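Local coordinates for SusD superfamily protein (Bacteroides fragilis NCTC 9343, PDB 3NQP) that probably binds glycans at the cell surface as a SusD-family outer-membrane protein, helping to bring them to the uptake machinery of the outer membrane, at residues G30-L35 / Y121-F126; L97-V102 / F115-V120; V138-T143 / K164-Q169; K176-F181 / W198-T203. All blocks are in the same frame, centred on the assembly; numbering follows the deposited sequence.

Contact 1 of 4, residues G30-L35 / Y121-F126; sequences GIHKHL and YGLRAF. With EDO (1,2-ethanediol), chain G.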
# COMPACT_ATOMS: atom_id res chain seq x y z
N GLY A 30 14.53 -16.27 3.96
CA GLY A 30 14.91 -15.73 2.65
C GLY A 30 13.70 -15.25 1.88
O GLY A 30 13.74 -14.20 1.27
N ILE A 31 12.65 -16.06 1.87
CA ILE A 31 11.38 -15.65 1.24
C ILE A 31 10.91 -14.31 1.81
O ILE A 31 10.48 -13.42 1.07
CB ILE A 31 10.27 -16.73 1.38
CG1 ILE A 31 10.49 -17.90 0.39
CG2 ILE A 31 8.84 -16.07 1.23
CD1 ILE A 31 9.73 -19.20 0.77
N HIS A 32 11.01 -14.14 3.13
CA HIS A 32 10.58 -12.87 3.72
C HIS A 32 11.49 -11.67 3.38
O HIS A 32 11.03 -10.55 3.27
CB HIS A 32 10.32 -13.00 5.23
CG HIS A 32 9.04 -13.71 5.54
ND1 HIS A 32 8.93 -15.09 5.49
CD2 HIS A 32 7.81 -13.24 5.83
CE1 HIS A 32 7.68 -15.43 5.75
NE2 HIS A 32 6.98 -14.32 5.98
N LYS A 33 12.79 -11.89 3.23
CA LYS A 33 13.71 -10.81 2.93
C LYS A 33 13.52 -10.40 1.45
O LYS A 33 13.69 -9.24 1.10
CB LYS A 33 15.15 -11.19 3.24
CG LYS A 33 15.40 -11.46 4.76
CD LYS A 33 16.86 -11.46 5.14
CE LYS A 33 17.10 -11.73 6.66
NZ LYS A 33 15.88 -11.50 7.55
N HIS A 34 13.19 -11.35 0.59
CA HIS A 34 12.93 -11.03 -0.81
C HIS A 34 11.61 -10.27 -0.90
O HIS A 34 11.42 -9.44 -1.80
CB HIS A 34 12.86 -12.30 -1.66
CG HIS A 34 14.21 -12.84 -2.05
ND1 HIS A 34 14.50 -14.19 -2.05
CD2 HIS A 34 15.33 -12.22 -2.47
CE1 HIS A 34 15.74 -14.38 -2.43
NE2 HIS A 34 16.28 -13.20 -2.70
N LEU A 35 10.68 -10.58 0.01
CA LEU A 35 9.43 -9.85 0.06
C LEU A 35 9.76 -8.42 0.53
O LEU A 35 9.22 -7.46 -0.03
CB LEU A 35 8.44 -10.50 1.02
CG LEU A 35 7.09 -9.85 1.23
CD1 LEU A 35 6.27 -9.96 -0.09
CD2 LEU A 35 6.38 -10.48 2.42
N TYR A 121 1.70 -20.21 0.61
CA TYR A 121 0.51 -20.06 -0.25
C TYR A 121 -0.11 -18.69 -0.14
O TYR A 121 -0.55 -18.13 -1.14
CB TYR A 121 -0.53 -21.11 0.08
CG TYR A 121 -0.28 -22.47 -0.51
CD1 TYR A 121 -0.71 -22.77 -1.81
CD2 TYR A 121 0.32 -23.49 0.23
CE1 TYR A 121 -0.54 -24.03 -2.36
CE2 TYR A 121 0.52 -24.76 -0.35
CZ TYR A 121 0.06 -25.02 -1.63
OH TYR A 121 0.21 -26.25 -2.20
N GLY A 122 -0.12 -18.12 1.06
CA GLY A 122 -0.55 -16.75 1.24
C GLY A 122 0.26 -15.75 0.42
O GLY A 122 -0.28 -14.81 -0.17
N LEU A 123 1.57 -15.91 0.45
CA LEU A 123 2.47 -15.01 -0.25
C LEU A 123 2.40 -15.20 -1.75
O LEU A 123 2.59 -14.23 -2.50
CB LEU A 123 3.90 -15.21 0.24
CG LEU A 123 4.20 -14.67 1.64
CD1 LEU A 123 5.67 -15.01 2.05
CD2 LEU A 123 3.94 -13.16 1.79
N ARG A 124 2.09 -16.41 -2.20
CA ARG A 124 1.95 -16.59 -3.64
C ARG A 124 0.68 -15.87 -4.14
O ARG A 124 0.72 -15.22 -5.19
CB ARG A 124 1.92 -18.04 -4.07
CG ARG A 124 2.07 -18.20 -5.57
CD ARG A 124 2.42 -19.66 -5.91
NE ARG A 124 1.29 -20.55 -5.64
CZ ARG A 124 1.31 -21.87 -5.86
NH1 ARG A 124 2.41 -22.46 -6.32
NH2 ARG A 124 0.23 -22.59 -5.64
N ALA A 125 -0.39 -15.92 -3.35
CA ALA A 125 -1.57 -15.10 -3.60
C ALA A 125 -1.22 -13.60 -3.62
O ALA A 125 -1.71 -12.84 -4.43
CB ALA A 125 -2.65 -15.35 -2.53
N PHE A 126 -0.44 -13.17 -2.63
CA PHE A 126 -0.08 -11.78 -2.49
C PHE A 126 0.59 -11.25 -3.76
O PHE A 126 0.21 -10.21 -4.27
CB PHE A 126 0.84 -11.61 -1.29
CG PHE A 126 1.36 -10.23 -1.13
CD1 PHE A 126 0.63 -9.28 -0.45
CD2 PHE A 126 2.58 -9.88 -1.66
CE1 PHE A 126 1.10 -8.01 -0.29
CE2 PHE A 126 3.07 -8.60 -1.51
CZ PHE A 126 2.32 -7.66 -0.82
C1 EDO G . 12.96 -10.24 9.35
O1 EDO G . 14.02 -9.75 8.52
C2 EDO G . 11.95 -11.01 8.51
O2 EDO G . 12.62 -12.17 7.98
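Ile-31 meets Leu-123 methyl to methyl: CG2 stands 3.4 Å from Leu-123 CD1, closer than carbons usually approach, so the packing is tight here. The CG2 branch lies anti to the backbone N, which sends it across the gap. The same Leu-123 methyl then serves His-32. Its CD1 sits 4.1 Å above the imidazole plane of His-32, displaced toward the rim, and the two side chains cross at about a right angle. Both ring nitrogens bond elsewhere, ND1 to Ile-28 O and NE2 to Trp-198 N, which fixes the ring's rotation and is consistent with a proton on ND1. Lys-33 turns from the interface to a 1,2-ethanediol, probably from the crystallisation liquor; its NZ bonds O1 at 2.7 Å and O2 only weakly. Leu-35 closes the series with CG anti to the backbone N (chi1 178°) and its methyls divided between two partners. CD2 rests 3.7 Å from Leu-123 CD2, while CD1 approaches the Phe-126 ring obliquely, 3.8 Å from CE2. No hydrogen bond spans the pair. The short axes, 12.1 Å apart at 21°, run nearly parallel, and the contact is made by side-chain ends. Leu-95 of helix 89-102 packs on Ile-31, and the Phe-126 ring meets His-42 of helix 39-48 and, with planes almost parallel, Phe-379 of strand 377-381.

Contact 2 of 4, residues L97-V102 / F115-V120; sequences LFIARV and FYLGEV
Phe-98 holds CG anti to its backbone N (chi1 -173°), which places CG on the side of helix 110-135, and Val-120 sets CG1 anti to its own N (chi1 169°) with CG2 beside that N. The two methyls of Val-120 thereby divide the work. CG2 meets the Phe-98 ring obliquely, 3.7 Å from CD2, and CG1 lies 3.7 Å from CG1 of Ile-99, whose side chain slides past it in the opposite direction. At the far end of the ring, CZ of Phe-98 comes within 3.8 Å of Tyr-116 CB. Leu-117 instead takes the ring edge, its CD2 near the plane and 4.2 Å from Phe-98 CE2. One face is filled from within the same helix, since Val-102 CG2 sits 3.6 Å above the Phe-98 ring over its centre. The ring is thus bounded on several sides, which probably restricts its rotation. Leu-117 CD2 also reaches CA of Ile-99 and, 4.2 Å away, CG1 of Val-102, wedging one methyl among three residues. All of this is apolar; the phenol of Tyr-116 finds its polar partner, Thr-25 OG1, on helix 21-37. The axes pass at 10.3 Å and 154°, and a short loop joins helix 89-102 to helix 110-135. The result is an antiparallel helical hairpin, in keeping with the tetratricopeptide-like helical scaffold of the SusD family.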
# COMPACT_ATOMS: atom_id res chain seq x y z
N LEU A 97 9.04 -23.65 -5.42
CA LEU A 97 10.05 -24.62 -5.02
C LEU A 97 9.85 -25.01 -3.55
O LEU A 97 9.94 -26.16 -3.20
CB LEU A 97 11.45 -24.02 -5.22
CG LEU A 97 12.65 -24.95 -5.01
CD1 LEU A 97 12.52 -26.16 -5.94
CD2 LEU A 97 13.97 -24.21 -5.28
N PHE A 98 9.60 -24.04 -2.68
CA PHE A 98 9.35 -24.38 -1.29
C PHE A 98 8.17 -25.33 -1.15
O PHE A 98 8.22 -26.30 -0.37
CB PHE A 98 9.13 -23.15 -0.45
CG PHE A 98 9.05 -23.43 1.03
CD1 PHE A 98 10.18 -23.34 1.84
CD2 PHE A 98 7.84 -23.72 1.63
CE1 PHE A 98 10.09 -23.57 3.22
CE2 PHE A 98 7.76 -23.97 3.01
CZ PHE A 98 8.90 -23.92 3.79
N ILE A 99 7.09 -25.05 -1.88
CA ILE A 99 5.89 -25.86 -1.76
C ILE A 99 6.16 -27.29 -2.24
O ILE A 99 5.86 -28.25 -1.52
CB ILE A 99 4.71 -25.26 -2.55
CG1 ILE A 99 4.23 -23.97 -1.87
CG2 ILE A 99 3.60 -26.25 -2.67
CD1 ILE A 99 3.14 -23.20 -2.70
N ALA A 100 6.76 -27.40 -3.42
CA ALA A 100 7.19 -28.71 -3.96
C ALA A 100 8.07 -29.49 -2.95
O ALA A 100 7.83 -30.65 -2.68
CB ALA A 100 7.95 -28.50 -5.31
N ARG A 101 9.05 -28.84 -2.35
CA ARG A 101 9.94 -29.57 -1.43
C ARG A 101 9.37 -29.93 -0.07
O ARG A 101 9.76 -30.94 0.53
CB ARG A 101 11.23 -28.80 -1.19
CG ARG A 101 12.13 -28.76 -2.42
CD ARG A 101 13.55 -28.36 -1.98
NE ARG A 101 14.27 -27.57 -2.97
CZ ARG A 101 15.59 -27.36 -2.96
NH1 ARG A 101 16.37 -27.90 -2.02
NH2 ARG A 101 16.15 -26.62 -3.92
N VAL A 102 8.48 -29.10 0.44
CA VAL A 102 8.06 -29.19 1.83
C VAL A 102 6.71 -29.94 2.00
O VAL A 102 6.47 -30.50 3.05
CB VAL A 102 8.04 -27.79 2.48
CG1 VAL A 102 7.28 -27.80 3.79
CG2 VAL A 102 9.44 -27.28 2.67
N PHE A 115 2.27 -24.32 9.21
CA PHE A 115 2.44 -22.86 9.37
C PHE A 115 3.20 -22.26 8.21
O PHE A 115 2.79 -21.24 7.65
CB PHE A 115 3.13 -22.49 10.68
CG PHE A 115 3.01 -21.03 10.99
CD1 PHE A 115 1.86 -20.55 11.57
CD2 PHE A 115 4.00 -20.14 10.63
CE1 PHE A 115 1.72 -19.21 11.82
CE2 PHE A 115 3.84 -18.78 10.88
CZ PHE A 115 2.71 -18.34 11.48
N TYR A 116 4.30 -22.91 7.84
CA TYR A 116 5.12 -22.50 6.72
C TYR A 116 4.34 -22.58 5.41
O TYR A 116 4.41 -21.66 4.60
CB TYR A 116 6.40 -23.33 6.63
CG TYR A 116 7.47 -23.02 7.67
CD1 TYR A 116 7.37 -21.91 8.51
CD2 TYR A 116 8.60 -23.82 7.79
CE1 TYR A 116 8.37 -21.60 9.44
CE2 TYR A 116 9.63 -23.51 8.70
CZ TYR A 116 9.50 -22.41 9.53
OH TYR A 116 10.48 -22.12 10.42
N LEU A 117 3.59 -23.65 5.21
CA LEU A 117 2.83 -23.76 3.95
C LEU A 117 1.71 -22.68 3.92
O LEU A 117 1.48 -22.05 2.89
CB LEU A 117 2.32 -25.18 3.72
CG LEU A 117 3.43 -26.16 3.35
CD1 LEU A 117 2.94 -27.60 3.34
CD2 LEU A 117 4.11 -25.75 2.02
N GLY A 118 1.08 -22.40 5.05
CA GLY A 118 0.13 -21.31 5.13
C GLY A 118 0.78 -20.01 4.68
O GLY A 118 0.19 -19.22 3.94
N GLU A 119 2.01 -19.80 5.10
CA GLU A 119 2.68 -18.53 4.80
C GLU A 119 2.95 -18.48 3.29
O GLU A 119 2.68 -17.45 2.65
CB GLU A 119 3.99 -18.36 5.57
CG GLU A 119 3.80 -18.13 7.05
CD GLU A 119 5.08 -17.85 7.80
OE1 GLU A 119 6.03 -18.61 7.62
OE2 GLU A 119 5.16 -16.86 8.59
N VAL A 120 3.43 -19.59 2.72
CA VAL A 120 3.95 -19.56 1.37
C VAL A 120 2.80 -19.52 0.35
O VAL A 120 2.90 -18.82 -0.63
CB VAL A 120 4.96 -20.70 1.11
CG1 VAL A 120 5.28 -20.80 -0.34
CG2 VAL A 120 6.25 -20.44 1.97

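Contact 3 of 4, residues V138-T143 / K164-Q169; sequences VPLRLT and KEVMTQ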
# COMPACT_ATOMS: atom_id res chain seq x y z
N VAL A 138 -1.35 -12.51 -16.67
CA VAL A 138 0.10 -12.70 -16.62
C VAL A 138 0.39 -14.20 -16.73
O VAL A 138 -0.51 -15.02 -16.51
CB VAL A 138 0.72 -12.21 -15.28
CG1 VAL A 138 0.57 -10.66 -15.11
CG2 VAL A 138 0.16 -13.02 -14.09
N PRO A 139 1.64 -14.58 -17.04
CA PRO A 139 2.00 -16.00 -17.05
C PRO A 139 1.73 -16.65 -15.71
O PRO A 139 2.01 -16.03 -14.68
CB PRO A 139 3.50 -15.98 -17.31
CG PRO A 139 3.76 -14.70 -18.01
CD PRO A 139 2.80 -13.73 -17.40
N LEU A 140 1.15 -17.85 -15.68
CA LEU A 140 0.93 -18.53 -14.41
C LEU A 140 2.03 -19.56 -14.16
O LEU A 140 1.89 -20.74 -14.53
CB LEU A 140 -0.45 -19.22 -14.35
CG LEU A 140 -1.62 -18.40 -13.89
CD1 LEU A 140 -2.92 -19.26 -13.98
CD2 LEU A 140 -1.35 -17.82 -12.42
N ARG A 141 3.11 -19.11 -13.53
CA ARG A 141 4.22 -19.97 -13.12
C ARG A 141 3.93 -20.56 -11.75
O ARG A 141 3.94 -19.84 -10.74
CB ARG A 141 5.54 -19.20 -13.09
CG ARG A 141 5.88 -18.59 -14.43
CD ARG A 141 7.37 -18.41 -14.70
NE ARG A 141 7.66 -18.40 -16.14
CZ ARG A 141 7.56 -17.33 -16.94
NH1 ARG A 141 7.16 -16.14 -16.46
NH2 ARG A 141 7.85 -17.46 -18.23
N LEU A 142 3.69 -21.87 -11.73
CA LEU A 142 3.32 -22.59 -10.51
C LEU A 142 4.24 -23.80 -10.17
O LEU A 142 4.19 -24.32 -9.06
CB LEU A 142 1.86 -23.07 -10.61
CG LEU A 142 0.82 -21.98 -10.87
CD1 LEU A 142 -0.60 -22.56 -11.12
CD2 LEU A 142 0.84 -20.97 -9.70
N THR A 143 5.06 -24.24 -11.12
CA THR A 143 5.94 -25.39 -10.93
C THR A 143 7.31 -25.04 -11.46
O THR A 143 8.17 -24.68 -10.66
CB THR A 143 5.39 -26.63 -11.67
OG1 THR A 143 5.27 -26.33 -13.07
CG2 THR A 143 3.99 -27.04 -11.11
N LYS A 164 -9.25 -13.97 -15.35
CA LYS A 164 -10.01 -14.99 -14.62
C LYS A 164 -9.16 -16.17 -14.19
O LYS A 164 -9.30 -16.64 -13.05
CB LYS A 164 -11.21 -15.49 -15.43
CG LYS A 164 -11.90 -16.70 -14.79
CD LYS A 164 -12.64 -16.36 -13.50
CE LYS A 164 -13.68 -17.45 -13.17
NZ LYS A 164 -14.38 -17.28 -11.87
N GLU A 165 -8.30 -16.68 -15.08
CA GLU A 165 -7.44 -17.81 -14.73
C GLU A 165 -6.49 -17.44 -13.58
O GLU A 165 -6.28 -18.25 -12.68
CB GLU A 165 -6.62 -18.30 -15.91
CG GLU A 165 -7.48 -18.98 -16.99
CD GLU A 165 -6.71 -19.26 -18.27
OE1 GLU A 165 -5.94 -18.44 -18.75
OE2 GLU A 165 -6.91 -20.34 -18.82
N VAL A 166 -5.92 -16.22 -13.64
CA VAL A 166 -4.99 -15.72 -12.58
C VAL A 166 -5.74 -15.62 -11.23
O VAL A 166 -5.23 -16.04 -10.17
CB VAL A 166 -4.35 -14.39 -12.96
CG1 VAL A 166 -3.54 -13.80 -11.82
CG2 VAL A 166 -3.45 -14.57 -14.23
N MSE A 167 -6.96 -15.07 -11.27
CA MSE A 167 -7.75 -14.90 -10.04
C MSE A 167 -8.22 -16.24 -9.49
O MSE A 167 -8.34 -16.43 -8.28
CB MSE A 167 -8.98 -14.02 -10.28
CG MSE A 167 -9.73 -13.66 -9.00
SE MSE A 167 -8.68 -12.94 -7.53
CE MSE A 167 -8.27 -11.19 -8.20
N THR A 168 -8.53 -17.17 -10.37
CA THR A 168 -8.86 -18.53 -9.90
C THR A 168 -7.71 -19.07 -9.04
O THR A 168 -7.95 -19.64 -7.97
CB THR A 168 -9.24 -19.44 -11.07
OG1 THR A 168 -10.45 -18.91 -11.62
CG2 THR A 168 -9.45 -20.88 -10.64
N GLN A 169 -6.47 -18.84 -9.47
CA GLN A 169 -5.32 -19.33 -8.79
C GLN A 169 -5.10 -18.60 -7.49
O GLN A 169 -4.75 -19.21 -6.47
CB GLN A 169 -4.06 -19.14 -9.63
CG GLN A 169 -2.80 -19.72 -8.96
CD GLN A 169 -2.88 -21.21 -8.72
OE1 GLN A 169 -3.42 -21.95 -9.54
NE2 GLN A 169 -2.34 -21.67 -7.58
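Val-138 and Leu-140 both pack on Val-166. Val-138 CG2, in the crowded position between backbone N and carbonyl carbon, lies 3.9 Å from Val-166 CG2, the two side chains crossing at about a right angle. The same Val-166 methyl is 4.3 Å from Leu-140 CG. Leu-140 forks over the helix: CD2 approaches Gln-169 CB at 4.1 Å, and CD1 rests 3.7 Å from the carbonyl O of Glu-165. A second group of contacts joins apolar to polar atoms. Leu-142 and Gln-169 reach toward each other tip to tip, with Leu-142 CD1 only 3.3 Å from Gln-169 OE1. The Gln-169 chain bends at chi2 (61°), which turns CD toward the leucine. Its NE2 bonds Asp-173 OD2, so the amide has a polar hold beyond the contact. Hydrogen bonds across the segments are absent; within the helix, Thr-168 OG1 donates to Lys-164 O at 2.9 Å from above the carbonyl plane, while Thr-168 N reaches the same oxygen from the opposite face at 2.8 Å. The loop has other ties, Arg-141 O accepting from Tyr-128 OH and Asn-96 ND2. The arrangement is one of loop-on-helix packing: the irregular connection leaving helix 110-135 lays alternate side chains, Val-138, Leu-140 and Leu-142, against the first turns of helix 163-181.

Contact 4 of 4, residues K176-F181 / W198-T203; sequences KSMEYF and WSKAAT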
# COMPACT_ATOMS: atom_id res chain seq x y z
N LYS A 176 -6.08 -22.46 0.32
CA LYS A 176 -5.09 -23.42 0.78
C LYS A 176 -4.32 -22.82 1.98
O LYS A 176 -4.06 -23.51 2.94
CB LYS A 176 -4.15 -23.79 -0.34
CG LYS A 176 -3.54 -25.17 -0.22
CD LYS A 176 -4.51 -26.31 -0.44
CE LYS A 176 -3.74 -27.65 -0.65
NZ LYS A 176 -4.31 -28.77 0.14
N SER A 177 -3.97 -21.53 1.90
CA SER A 177 -3.33 -20.81 3.02
C SER A 177 -4.17 -20.98 4.28
O SER A 177 -3.63 -21.37 5.29
CB SER A 177 -3.05 -19.33 2.71
OG SER A 177 -2.43 -18.62 3.84
N MSE A 178 -5.47 -20.72 4.21
CA MSE A 178 -6.33 -20.86 5.40
C MSE A 178 -6.38 -22.35 5.83
O MSE A 178 -6.44 -22.68 7.03
CB MSE A 178 -7.75 -20.32 5.16
CG MSE A 178 -7.86 -18.90 4.72
SE MSE A 178 -7.27 -17.79 6.25
CE MSE A 178 -8.68 -18.30 7.46
N GLU A 179 -6.38 -23.26 4.86
CA GLU A 179 -6.50 -24.65 5.23
C GLU A 179 -5.29 -25.09 6.04
O GLU A 179 -5.42 -25.78 7.04
CB GLU A 179 -6.65 -25.51 3.97
CG GLU A 179 -6.91 -26.96 4.20
CD GLU A 179 -6.96 -27.72 2.87
OE1 GLU A 179 -7.45 -27.14 1.86
OE2 GLU A 179 -6.47 -28.86 2.82
N TYR A 180 -4.11 -24.65 5.62
CA TYR A 180 -2.90 -24.99 6.34
C TYR A 180 -2.79 -24.28 7.70
O TYR A 180 -2.39 -24.90 8.66
CB TYR A 180 -1.64 -24.71 5.49
CG TYR A 180 -1.31 -25.77 4.50
CD1 TYR A 180 -0.85 -27.02 4.91
CD2 TYR A 180 -1.41 -25.53 3.14
CE1 TYR A 180 -0.52 -28.00 4.01
CE2 TYR A 180 -1.07 -26.51 2.22
CZ TYR A 180 -0.63 -27.74 2.65
OH TYR A 180 -0.32 -28.69 1.70
N PHE A 181 -3.12 -23.00 7.77
CA PHE A 181 -3.05 -22.28 9.04
C PHE A 181 -4.02 -22.88 10.10
O PHE A 181 -3.76 -22.84 11.32
CB PHE A 181 -3.38 -20.80 8.83
CG PHE A 181 -2.20 -19.94 8.34
CD1 PHE A 181 -1.00 -19.95 8.99
CD2 PHE A 181 -2.37 -19.04 7.30
CE1 PHE A 181 0.04 -19.12 8.58
CE2 PHE A 181 -1.34 -18.25 6.87
CZ PHE A 181 -0.12 -18.31 7.52
N TRP A 198 4.45 -13.70 7.71
CA TRP A 198 3.07 -13.80 7.26
C TRP A 198 2.30 -14.71 8.20
O TRP A 198 2.89 -15.63 8.79
CB TRP A 198 3.04 -14.31 5.82
CG TRP A 198 1.70 -14.14 5.14
CD1 TRP A 198 0.69 -15.04 5.11
CD2 TRP A 198 1.23 -12.99 4.44
NE1 TRP A 198 -0.37 -14.55 4.40
CE2 TRP A 198 -0.06 -13.29 3.96
CE3 TRP A 198 1.79 -11.74 4.13
CZ2 TRP A 198 -0.80 -12.41 3.18
CZ3 TRP A 198 1.03 -10.86 3.38
CH2 TRP A 198 -0.24 -11.19 2.93
N SER A 199 1.02 -14.43 8.39
CA SER A 199 0.21 -15.07 9.43
C SER A 199 -1.17 -15.33 8.89
O SER A 199 -1.52 -14.84 7.81
CB SER A 199 0.10 -14.14 10.65
OG SER A 199 -0.60 -12.91 10.29
N LYS A 200 -1.97 -16.05 9.66
CA LYS A 200 -3.38 -16.30 9.33
C LYS A 200 -4.18 -15.00 9.19
O LYS A 200 -4.95 -14.80 8.23
CB LYS A 200 -4.00 -17.23 10.35
CG LYS A 200 -5.41 -17.70 10.02
CD LYS A 200 -5.99 -18.42 11.20
CE LYS A 200 -7.45 -18.56 11.06
NZ LYS A 200 -8.03 -19.42 12.06
N ALA A 201 -3.99 -14.09 10.13
CA ALA A 201 -4.62 -12.79 10.01
C ALA A 201 -4.29 -12.08 8.69
O ALA A 201 -5.11 -11.43 8.10
CB ALA A 201 -4.23 -11.94 11.16
N ALA A 202 -3.05 -12.17 8.28
CA ALA A 202 -2.60 -11.53 7.07
C ALA A 202 -3.31 -12.12 5.86
O ALA A 202 -3.74 -11.36 4.95
CB ALA A 202 -1.07 -11.64 6.93
N THR A 203 -3.45 -13.45 5.85
CA THR A 203 -4.22 -14.11 4.80
C THR A 203 -5.68 -13.65 4.81
O THR A 203 -6.29 -13.41 3.73
CB THR A 203 -4.13 -15.63 4.87
OG1 THR A 203 -2.82 -16.04 4.48
CG2 THR A 203 -5.19 -16.31 3.89
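Phe-181 and Lys-200 have CA atoms 6.0 Å apart and Ser-177 and Thr-203 have theirs at 7.0 Å, so the end of helix 163-181 and the start of helix 200-216 run past each other in opposite senses. Between the latter pair Thr-203 OG1 donates to Ser-177 OG at 2.7 Å; the serine oxygen gets there by lying anti to the backbone N (chi1 179°). Thr-203 OG1 also accepts from Trp-198 NE1 at 2.9 Å, a nearly straight bond (162°) with the oxygen close to the indole plane. As Ser-177 OG bonds Gly-118 O in turn, these buried polar groups form a relay ending on helix 110-135. The Phe-181 ring lies against the opening helix turn: Lys-200 N stands 3.5 Å above its plane over the centre, and Lys-200 CB adds a CH-pi contact, 27° off the ring normal. At the ring's edge lie Trp-198 CD1 and Thr-203 OG1. Selenomethionine Met-178 and Thr-203 pass each other in opposite directions, SE 3.5 Å from CG2, and the Met-178 side chain crosses that of Lys-200 at about a right angle, CE meeting CE. Beyond it Lys-200 NZ bonds Gly-182 O and Asn-185 OD1. Ser-199 is the N-cap, its OG accepting from Ala-202 N at 3.3 Å. A capped helix start packed on the last turn of the preceding helix makes an antiparallel helix pair, consistent with the tetratricopeptide-like architecture of SusD relatives.

Overall arrangement
Contacts 1, 2 and 4 are buried, whereas contact 3 is only partly so and mixes buried valines with more exposed helix positions such as Glu-165. Helix 110-135 serves both contact 1 and contact 2, whose centres lie about 10 Å apart; helix 163-181 is shared by contacts 3 and 4, with centres about 19 Å apart and not touching. Chemistry follows place: contact 2 is apolar throughout and contact 1 nearly so, with one imidazole face against a leucine methyl; contact 3 sets a loop leucine against a glutamine amide, and contact 4 alone has a hydrogen bond between its segments. Contact 4 is also tied to contacts 1 and 2 by hydrogen bonds.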